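Local coordinates for hypothetical protein (Bacteroides uniformis ATCC 8492, PDB 4QRL), which is of unknown function but, as a lipocalin-like protein, folds into a small antiparallel beta-barrel that in relatives often carries small hydrophobic molecules, at residues F83-E87 with G88-F92. Numbering follows the deposited sequence.
Sequences FGWPE and GKCTF
The indole of Trp-85 lies with one face over the side chain of Cys-90, whose CB sits 3.7 Å from the centroid of the six-membered ring in a CH-pi contact, 17° off the normal. Its opposite face receives Phe-83, which places CD1 3.4 Å above the plane near the rim. At the indole edge lies Gly-88, with its O 3.7 Å from Trp-85 CE3. Phe-92 meets the far end obliquely, its CZ 3.5 Å from Trp-85 CZ2 and the planes inclined at 65°. From the side of Phe-92, the indole arrives at the ring edge, while Cys-90 SG lies over one face, offset toward the rim. With SG swung anti to the backbone N (chi1 -174°), the sulfur also reaches over the five-membered ring of Trp-85, 4.5 Å from its centroid, and is thus shared by two aromatic systems.

Two overlapping beta turns bring these groups together. Gly-88 N donates to Trp-85 O at 3.2 Å, closing a type II turn; Lys-89 N donates to Pro-86 O at 3.1 Å, closing a type I' turn. Both donors stand above the carbonyl planes, and Trp-85 O also accepts from the hydroxyl of Tyr-79. The chain thereby reverses into strand 89-97, whose alternation sends Cys-90 and Phe-92 to the buried side, toward Tyr-106 of strand 101-106, and turns Lys-89 outward.

Chemically, the contact separates two regimes. On the buried side, the Cys-90 side chain meets the indole and the Phe-92 ring through dispersion and polarisable sulfur, joining the loop after helix 79-82 to the lipocalin-like barrel; outside, Glu-87 OE1 and Lys-89 NZ remain 4.2 Å apart, too far for a salt bridge, and probably add only a modest, solvent-screened attraction to a turn already held by backbone bonds.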
loop_
_atom_site.group_PDB
_atom_site.type_symbol
_atom_site.label_atom_id
_atom_site.label_comp_id
_atom_site.label_asym_id
_atom_site.label_seq_id
_atom_site.Cartn_x
_atom_site.Cartn_y
_atom_site.Cartn_z
ATOM N N PHE A 83 4.533 5.480 -4.660
ATOM C CA PHE A 83 3.229 5.254 -5.261
ATOM C C PHE A 83 3.271 5.536 -6.755
ATOM O O PHE A 83 3.388 4.584 -7.540
ATOM C CB PHE A 83 2.154 6.086 -4.520
ATOM C CG PHE A 83 1.957 5.617 -3.095
ATOM C CD1 PHE A 83 1.120 4.540 -2.809
ATOM C CD2 PHE A 83 2.649 6.216 -2.042
ATOM C CE1 PHE A 83 0.960 4.083 -1.494
ATOM C CE2 PHE A 83 2.520 5.734 -0.741
ATOM C CZ PHE A 83 1.681 4.668 -0.477
ATOM N N GLY A 84 3.192 6.812 -7.148
ATOM C CA GLY A 84 3.222 7.173 -8.564
ATOM C C GLY A 84 1.946 6.805 -9.300
ATOM O O GLY A 84 1.938 6.733 -10.524
ATOM N N TRP A 85 0.842 6.567 -8.552
ATOM C CA TRP A 85 -0.432 6.181 -9.158
ATOM C C TRP A 85 -1.046 7.316 -9.935
ATOM O O TRP A 85 -1.047 8.446 -9.435
ATOM C CB TRP A 85 -1.441 5.711 -8.097
ATOM C CG TRP A 85 -1.005 4.571 -7.230
ATOM C CD1 TRP A 85 -0.085 3.607 -7.520
ATOM C CD2 TRP A 85 -1.548 4.235 -5.949
ATOM N NE1 TRP A 85 0.029 2.732 -6.467
ATOM C CE2 TRP A 85 -0.881 3.073 -5.501
ATOM C CE3 TRP A 85 -2.532 4.817 -5.123
ATOM C CZ2 TRP A 85 -1.188 2.456 -4.293
ATOM C CZ3 TRP A 85 -2.838 4.196 -3.922
ATOM C CH2 TRP A 85 -2.156 3.043 -3.509
ATOM N N PRO A 86 -1.614 7.040 -11.137
ATOM C CA PRO A 86 -2.302 8.106 -11.869
ATOM C C PRO A 86 -3.517 8.592 -11.072
ATOM O O PRO A 86 -4.246 7.771 -10.499
ATOM C CB PRO A 86 -2.704 7.436 -13.185
ATOM C CG PRO A 86 -2.787 5.992 -12.879
ATOM C CD PRO A 86 -1.730 5.744 -11.835
ATOM N N GLU A 87 -3.656 9.923 -10.943
ATOM C CA GLU A 87 -4.719 10.615 -10.211
ATOM C C GLU A 87 -4.793 10.198 -8.711
ATOM O O GLU A 87 -5.826 10.370 -8.066
ATOM C CB GLU A 87 -6.075 10.408 -10.918
ATOM C CG GLU A 87 -6.350 11.467 -11.978
ATOM C CD GLU A 87 -7.415 11.094 -12.989
ATOM O OE1 GLU A 87 -8.559 10.795 -12.573
ATOM O OE2 GLU A 87 -7.109 11.113 -14.203
ATOM N N GLY A 88 -3.699 9.651 -8.186
ATOM C CA GLY A 88 -3.602 9.196 -6.810
ATOM C C GLY A 88 -4.488 8.012 -6.505
ATOM O O GLY A 88 -4.806 7.782 -5.354
ATOM N N LYS A 89 -4.864 7.230 -7.525
ATOM C CA LYS A 89 -5.800 6.113 -7.342
ATOM C C LYS A 89 -5.270 4.787 -7.849
ATOM O O LYS A 89 -4.644 4.737 -8.905
ATOM C CB LYS A 89 -7.113 6.379 -8.108
ATOM C CG LYS A 89 -7.785 7.722 -7.930
ATOM C CD LYS A 89 -9.064 7.740 -8.772
ATOM C CE LYS A 89 -9.689 9.106 -8.866
ATOM N NZ LYS A 89 -10.969 9.086 -9.626
ATOM N N CYS A 90 -5.620 3.703 -7.154
ATOM C CA CYS A 90 -5.316 2.340 -7.590
ATOM C C CYS A 90 -6.313 1.351 -6.989
ATOM O O CYS A 90 -6.517 1.332 -5.769
ATOM C CB CYS A 90 -3.881 1.930 -7.266
ATOM S SG CYS A 90 -3.410 0.310 -7.944
ATOM N N THR A 91 -6.866 0.488 -7.852
ATOM C CA THR A 91 -7.748 -0.585 -7.432
ATOM C C THR A 91 -6.966 -1.885 -7.483
ATOM O O THR A 91 -6.498 -2.302 -8.534
ATOM C CB THR A 91 -9.026 -0.647 -8.257
ATOM O OG1 THR A 91 -9.740 0.563 -8.011
ATOM C CG2 THR A 91 -9.902 -1.877 -7.864
ATOM N N PHE A 92 -6.842 -2.515 -6.351
ATOM C CA PHE A 92 -6.117 -3.777 -6.199
ATOM C C PHE A 92 -7.043 -4.947 -6.022
ATOM O O PHE A 92 -8.112 -4.796 -5.428
ATOM C CB PHE A 92 -5.231 -3.711 -4.928
ATOM C CG PHE A 92 -4.105 -2.708 -4.945
ATOM C CD1 PHE A 92 -4.312 -1.395 -4.542
ATOM C CD2 PHE A 92 -2.824 -3.083 -5.347
ATOM C CE1 PHE A 92 -3.254 -0.475 -4.532
ATOM C CE2 PHE A 92 -1.771 -2.176 -5.308
ATOM C CZ PHE A 92 -1.989 -0.875 -4.925
#